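Local coordinates for 3-oxo-tetronate kinase (Haemophilus influenzae, PDB 1YZY), which catalyses the ATP-dependent phosphorylation of 3-oxo-tetronate to 3-oxo-tetronate 4-phosphate, as a member of the four-carbon acid sugar kinase family, at residues A[242-254]-A[346-358]. Sequence-based numbering, arbitrary orientation.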
ATOM      1  N   THR A 242       3.258  -8.512  15.864  1.00 21.34           N
ATOM      2  CA  THR A 242       3.516  -9.730  15.093  1.00 22.27           C
ATOM      3  C   THR A 242       2.427 -10.735  15.541  1.00 23.07           C
ATOM      4  O   THR A 242       1.661 -10.460  16.468  1.00 17.65           O
ATOM      5  CB  THR A 242       4.958 -10.315  15.322  1.00 23.37           C
ATOM      6  OG1 THR A 242       5.246 -10.436  16.723  1.00 28.83           O
ATOM      7  CG2 THR A 242       5.997  -9.443  14.671  1.00 25.03           C
ATOM      8  N   PRO A 243       2.268 -11.855  14.825  1.00 23.76           N
ATOM      9  CA  PRO A 243       1.238 -12.795  15.265  1.00 25.59           C
ATOM     10  C   PRO A 243       1.565 -13.409  16.620  1.00 28.40           C
ATOM     11  O   PRO A 243       2.734 -13.587  16.963  1.00 26.15           O
ATOM     12  CB  PRO A 243       1.281 -13.871  14.179  1.00 21.39           C
ATOM     13  CG  PRO A 243       1.727 -13.130  12.981  1.00 20.79           C
ATOM     14  CD  PRO A 243       2.837 -12.284  13.538  1.00 23.08           C
ATOM     15  N   THR A 244       0.536 -13.666  17.414  1.00 34.09           N
ATOM     16  CA  THR A 244       0.737 -14.316  18.699  1.00 46.10           C
ATOM     17  C   THR A 244       0.742 -15.815  18.400  1.00 46.52           C
ATOM     18  O   THR A 244       0.285 -16.233  17.333  1.00 48.46           O
ATOM     19  CB  THR A 244      -0.384 -13.979  19.708  1.00 53.04           C
ATOM     20  OG1 THR A 244      -1.615 -13.730  19.010  1.00 55.59           O
ATOM     21  CG2 THR A 244       0.002 -12.760  20.550  1.00 57.23           C
ATOM     22  N   LYS A 245       1.298 -16.615  19.308  1.00 46.63           N
ATOM     23  CA  LYS A 245       1.354 -18.063  19.107  1.00 48.73           C
ATOM     24  C   LYS A 245       0.004 -18.678  18.743  1.00 45.54           C
ATOM     25  O   LYS A 245      -0.976 -18.556  19.490  1.00 46.74           O
ATOM     26  CB  LYS A 245       1.940 -18.765  20.335  1.00 55.14           C
ATOM     27  CG  LYS A 245       3.431 -19.082  20.224  1.00 65.86           C
ATOM     28  CD  LYS A 245       3.687 -20.527  19.787  1.00 69.13           C
ATOM     29  CE  LYS A 245       3.103 -20.843  18.413  1.00 73.00           C
ATOM     30  NZ  LYS A 245       3.625 -19.953  17.335  1.00 75.35           N
ATOM     31  N   GLY A 246      -0.013 -19.356  17.598  1.00 42.19           N
ATOM     32  CA  GLY A 246      -1.211 -20.002  17.090  1.00 35.75           C
ATOM     33  C   GLY A 246      -0.866 -20.887  15.907  1.00 30.12           C
ATOM     34  O   GLY A 246       0.308 -21.020  15.557  1.00 31.27           O
ATOM     35  N   LYS A 247      -1.864 -21.561  15.345  1.00 30.12           N
ATOM     36  CA  LYS A 247      -1.645 -22.436  14.192  1.00 27.83           C
ATOM     37  C   LYS A 247      -1.366 -21.566  12.966  1.00 27.58           C
ATOM     38  O   LYS A 247      -2.039 -20.562  12.764  1.00 31.46           O
ATOM     39  CB  LYS A 247      -2.888 -23.300  13.936  1.00 30.60           C
ATOM     40  CG  LYS A 247      -3.484 -23.958  15.176  1.00 42.47           C
ATOM     41  CD  LYS A 247      -2.554 -25.005  15.769  1.00 51.27           C
ATOM     42  CE  LYS A 247      -3.021 -25.430  17.154  1.00 61.66           C
ATOM     43  NZ  LYS A 247      -2.959 -24.295  18.130  1.00 63.06           N
ATOM     44  N   THR A 248      -0.445 -21.996  12.110  1.00 21.35           N
ATOM     45  CA  THR A 248      -0.086 -21.221  10.919  1.00 17.33           C
ATOM     46  C   THR A 248      -0.055 -22.095   9.674  1.00 20.43           C
ATOM     47  O   THR A 248       0.196 -23.304   9.758  1.00 21.56           O
ATOM     48  CB  THR A 248       1.321 -20.556  11.103  1.00 20.69           C
ATOM     49  OG1 THR A 248       1.288 -19.652  12.217  1.00 22.84           O
ATOM     50  CG2 THR A 248       1.759 -19.804   9.850  1.00 14.78           C
ATOM     51  N   VAL A 249      -0.297 -21.481   8.519  1.00 19.18           N
ATOM     52  CA  VAL A 249      -0.283 -22.185   7.241  1.00 20.13           C
ATOM     53  C   VAL A 249       0.284 -21.298   6.125  1.00 23.52           C
ATOM     54  O   VAL A 249       0.085 -20.079   6.118  1.00 20.35           O
ATOM     55  CB  VAL A 249      -1.706 -22.708   6.850  1.00 21.74           C
ATOM     56  CG1 VAL A 249      -2.655 -21.552   6.562  1.00 18.80           C
ATOM     57  CG2 VAL A 249      -1.623 -23.649   5.660  1.00 19.78           C
ATOM     58  N   VAL A 250       1.047 -21.916   5.233  1.00 18.71           N
ATOM     59  CA  VAL A 250       1.648 -21.229   4.097  1.00 20.56           C
ATOM     60  C   VAL A 250       0.944 -21.722   2.840  1.00 17.77           C
ATOM     61  O   VAL A 250       0.879 -22.929   2.593  1.00 16.03           O
ATOM     62  CB  VAL A 250       3.177 -21.548   3.973  1.00 22.02           C
ATOM     63  CG1 VAL A 250       3.748 -20.953   2.701  1.00 17.59           C
ATOM     64  CG2 VAL A 250       3.937 -21.016   5.177  1.00 14.69           C
ATOM     65  N   LEU A 251       0.385 -20.792   2.072  1.00 19.73           N
ATOM     66  CA  LEU A 251      -0.306 -21.119   0.827  1.00 18.51           C
ATOM     67  C   LEU A 251       0.392 -20.360  -0.307  1.00 22.60           C
ATOM     68  O   LEU A 251       0.185 -19.163  -0.484  1.00 24.94           O
ATOM     69  CB  LEU A 251      -1.792 -20.743   0.939  1.00 20.93           C
ATOM     70  CG  LEU A 251      -2.568 -21.390   2.106  1.00 19.97           C
ATOM     71  CD1 LEU A 251      -3.922 -20.764   2.273  1.00 18.48           C
ATOM     72  CD2 LEU A 251      -2.699 -22.891   1.919  1.00 15.58           C
ATOM     73  N   SER A 252       1.212 -21.080  -1.071  1.00 24.45           N
ATOM     74  CA  SER A 252       2.010 -20.519  -2.168  1.00 24.42           C
ATOM     75  C   SER A 252       1.506 -20.854  -3.572  1.00 22.61           C
ATOM     76  O   SER A 252       1.460 -22.018  -3.956  1.00 20.89           O
ATOM     77  CB  SER A 252       3.444 -21.034  -2.033  1.00 24.73           C
ATOM     78  OG  SER A 252       4.376 -20.180  -2.664  1.00 24.98           O
ATOM     79  N   GLY A 253       1.177 -19.832  -4.354  1.00 24.48           N
ATOM     80  CA  GLY A 253       0.697 -20.071  -5.703  1.00 28.81           C
ATOM     81  C   GLY A 253       1.499 -19.436  -6.828  1.00 30.14           C
ATOM     82  O   GLY A 253       1.316 -19.797  -7.994  1.00 35.69           O
ATOM     83  N   SER A 254       2.364 -18.480  -6.496  1.00 31.92           N
ATOM     84  CA  SER A 254       3.180 -17.779  -7.489  1.00 34.47           C
ATOM     85  C   SER A 254       4.264 -18.634  -8.128  1.00 33.76           C
ATOM     86  O   SER A 254       4.889 -19.452  -7.471  1.00 34.44           O
ATOM     87  CB  SER A 254       3.829 -16.534  -6.867  1.00 33.34           C
ATOM     88  OG  SER A 254       4.432 -15.709  -7.858  1.00 33.35           O
ATOM     89  N   GLY A 346      -9.615 -23.360  13.065  1.00 24.21           N
ATOM     90  CA  GLY A 346      -8.875 -22.668  14.107  1.00 17.63           C
ATOM     91  C   GLY A 346      -7.501 -22.123  13.745  1.00 20.02           C
ATOM     92  O   GLY A 346      -6.738 -21.747  14.643  1.00 17.65           O
ATOM     93  N   VAL A 347      -7.143 -22.148  12.462  1.00 18.61           N
ATOM     94  CA  VAL A 347      -5.856 -21.608  12.029  1.00 24.27           C
ATOM     95  C   VAL A 347      -5.990 -20.086  12.074  1.00 19.57           C
ATOM     96  O   VAL A 347      -6.965 -19.533  11.563  1.00 21.19           O
ATOM     97  CB  VAL A 347      -5.476 -22.086  10.608  1.00 24.86           C
ATOM     98  CG1 VAL A 347      -4.293 -21.286  10.069  1.00 25.53           C
ATOM     99  CG2 VAL A 347      -5.121 -23.567  10.637  1.00 24.82           C
ATOM    100  N   THR A 348      -5.042 -19.422  12.733  1.00 19.78           N
ATOM    101  CA  THR A 348      -5.088 -17.972  12.876  1.00 19.61           C
ATOM    102  C   THR A 348      -4.055 -17.158  12.106  1.00 18.44           C
ATOM    103  O   THR A 348      -4.203 -15.941  11.979  1.00 17.61           O
ATOM    104  CB  THR A 348      -5.067 -17.546  14.372  1.00 26.11           C
ATOM    105  OG1 THR A 348      -4.006 -18.213  15.072  1.00 21.20           O
ATOM    106  CG2 THR A 348      -6.390 -17.867  15.029  1.00 22.55           C
ATOM    107  N   ASN A 349      -3.047 -17.823  11.553  1.00 14.20           N
ATOM    108  CA  ASN A 349      -2.001 -17.130  10.804  1.00 16.92           C
ATOM    109  C   ASN A 349      -1.910 -17.680   9.381  1.00 18.62           C
ATOM    110  O   ASN A 349      -1.723 -18.885   9.182  1.00 20.66           O
ATOM    111  CB  ASN A 349      -0.633 -17.301  11.484  1.00 14.57           C
ATOM    112  CG  ASN A 349      -0.636 -16.901  12.954  1.00 17.65           C
ATOM    113  OD1 ASN A 349       0.048 -17.519  13.770  1.00 24.72           O
ATOM    114  ND2 ASN A 349      -1.352 -15.836  13.287  1.00 10.18           N
ATOM    115  N   PHE A 350      -2.038 -16.801   8.389  1.00 15.01           N
ATOM    116  CA  PHE A 350      -1.958 -17.211   6.987  1.00 12.59           C
ATOM    117  C   PHE A 350      -0.819 -16.490   6.271  1.00 17.21           C
ATOM    118  O   PHE A 350      -0.751 -15.264   6.269  1.00 18.17           O
ATOM    119  CB  PHE A 350      -3.268 -16.906   6.259  1.00 11.69           C
ATOM    120  CG  PHE A 350      -4.453 -17.648   6.798  1.00 14.86           C
ATOM    121  CD1 PHE A 350      -4.938 -18.775   6.140  1.00 17.05           C
ATOM    122  CD2 PHE A 350      -5.090 -17.221   7.955  1.00 15.18           C
ATOM    123  CE1 PHE A 350      -6.045 -19.471   6.631  1.00 19.18           C
ATOM    124  CE2 PHE A 350      -6.191 -17.903   8.457  1.00 22.88           C
ATOM    125  CZ  PHE A 350      -6.671 -19.033   7.792  1.00 26.91           C
ATOM    126  N   ILE A 351       0.072 -17.257   5.660  1.00 17.23           N
ATOM    127  CA  ILE A 351       1.199 -16.698   4.926  1.00 18.22           C
ATOM    128  C   ILE A 351       1.026 -17.076   3.457  1.00 19.00           C
ATOM    129  O   ILE A 351       1.230 -18.224   3.077  1.00 17.00           O
ATOM    130  CB  ILE A 351       2.540 -17.258   5.466  1.00 18.56           C
ATOM    131  CG1 ILE A 351       2.660 -16.968   6.965  1.00 18.84           C
ATOM    132  CG2 ILE A 351       3.720 -16.650   4.714  1.00 15.64           C
ATOM    133  CD1 ILE A 351       3.861 -17.592   7.603  1.00 14.98           C
ATOM    134  N   THR A 352       0.607 -16.119   2.643  1.00 21.69           N
ATOM    135  CA  THR A 352       0.396 -16.374   1.222  1.00 22.17           C
ATOM    136  C   THR A 352       1.518 -15.848   0.325  1.00 25.39           C
ATOM    137  O   THR A 352       2.289 -14.961   0.712  1.00 24.51           O
ATOM    138  CB  THR A 352      -0.952 -15.786   0.754  1.00 23.28           C
ATOM    139  OG1 THR A 352      -0.995 -14.384   1.050  1.00 20.50           O
ATOM    140  CG2 THR A 352      -2.115 -16.471   1.482  1.00 19.30           C
ATOM    141  N   ALA A 353       1.635 -16.442  -0.858  1.00 19.70           N
ATOM    142  CA  ALA A 353       2.643 -16.040  -1.830  1.00 22.88           C
ATOM    143  C   ALA A 353       1.983 -15.905  -3.197  1.00 25.93           C
ATOM    144  O   ALA A 353       1.342 -16.840  -3.680  1.00 17.91           O
ATOM    145  CB  ALA A 353       3.761 -17.057  -1.883  1.00 20.21           C
ATOM    146  N   GLY A 354       2.175 -14.752  -3.829  1.00 20.90           N
ATOM    147  CA  GLY A 354       1.575 -14.503  -5.124  1.00 25.36           C
ATOM    148  C   GLY A 354       0.456 -13.481  -5.027  1.00 29.03           C
ATOM    149  O   GLY A 354      -0.315 -13.472  -4.065  1.00 26.12           O
ATOM    150  N   GLY A 355       0.354 -12.630  -6.046  1.00 30.14           N
ATOM    151  CA  GLY A 355      -0.667 -11.598  -6.061  1.00 32.52           C
ATOM    152  C   GLY A 355      -2.089 -12.123  -6.068  1.00 31.43           C
ATOM    153  O   GLY A 355      -2.930 -11.655  -5.302  1.00 32.43           O
ATOM    154  N   GLU A 356      -2.374 -13.053  -6.975  1.00 31.75           N
ATOM    155  CA  GLU A 356      -3.708 -13.633  -7.074  1.00 35.65           C
ATOM    156  C   GLU A 356      -4.078 -14.512  -5.880  1.00 32.35           C
ATOM    157  O   GLU A 356      -5.221 -14.470  -5.411  1.00 31.01           O
ATOM    158  CB  GLU A 356      -3.811 -14.417  -8.399  1.00 43.75           C
ATOM    159  CG  GLU A 356      -3.166 -13.781  -9.614  1.00 55.83           C
ATOM    160  CD  GLU A 356      -3.577 -14.558 -10.871  1.00 66.80           C
ATOM    161  OE1 GLU A 356      -3.752 -13.927 -11.938  1.00 70.33           O
ATOM    162  OE2 GLU A 356      -3.731 -15.797 -10.795  1.00 67.33           O
ATOM    163  N   THR A 357      -3.133 -15.335  -5.425  1.00 26.24           N
ATOM    164  CA  THR A 357      -3.368 -16.216  -4.281  1.00 23.89           C
ATOM    165  C   THR A 357      -3.726 -15.411  -3.022  1.00 19.33           C
ATOM    166  O   THR A 357      -4.624 -15.788  -2.266  1.00 22.16           O
ATOM    167  CB  THR A 357      -2.138 -17.114  -3.992  1.00 22.26           C
ATOM    168  OG1 THR A 357      -1.847 -17.918  -5.141  1.00 24.70           O
ATOM    169  CG2 THR A 357      -2.408 -18.026  -2.809  1.00 17.95           C
ATOM    170  N   SER A 358      -3.037 -14.297  -2.809  1.00 17.74           N
ATOM    171  CA  SER A 358      -3.292 -13.455  -1.646  1.00 17.15           C
ATOM    172  C   SER A 358      -4.668 -12.797  -1.710  1.00 18.86           C
ATOM    173  O   SER A 358      -5.370 -12.713  -0.701  1.00 22.10           O
ATOM    174  CB  SER A 358      -2.203 -12.373  -1.518  1.00 16.69           C
ATOM    175  OG  SER A 358      -0.916 -12.949  -1.413  1.00 15.83           O
TER
HETATM  176  O   HOH W   1      -2.612 -15.830  15.860  1.00 33.64           O
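Val249 N donates to Asn349 O and Val249 O accepts from Ile351 N (2.9 Å), the pattern of neighbouring parallel β-strands; the axes of 248-252 and 349-353 run 16° apart in the nucleotide-binding C-terminal domain. Just before Thr248, Lys247 O takes two donors, Thr348 N and Asn349 N.

Asn349 can be followed outward. Its CB lies 3.1 Å from Thr248 OG1. With CG anti to the carbonyl carbon (chi1 -53°), the amide is carried toward the 243-248 approach, where Asn349 CG lies 3.8 Å from Pro243 CB. Asn349 OD1 accepts a weak hydrogen bond from Thr248 OG1 (2.9 Å), while Asn349 ND2 lies against Pro243 CB at 3.4 Å and donates to a water that also bonds Thr244 O and Thr348 OG1. The weak bond at OD1 and the water at ND2 together probably restrict rotation of the amide.

On the face of Val249 and Leu251, Val249 CG1 packs against Phe350 CD1, and helix 324-345 covers this side through Leu342 and Phe335.

Past the strand ends lie Ser254, Gly354 and the first helical residues, Gly355 to Thr357, which probably bind ATP, as in related kinases. Gly354 occupies the N-cap position, and its O accepts from Ser358 N and, from the opposite face of the carbonyl plane, Ser358 OG (2.8 Å).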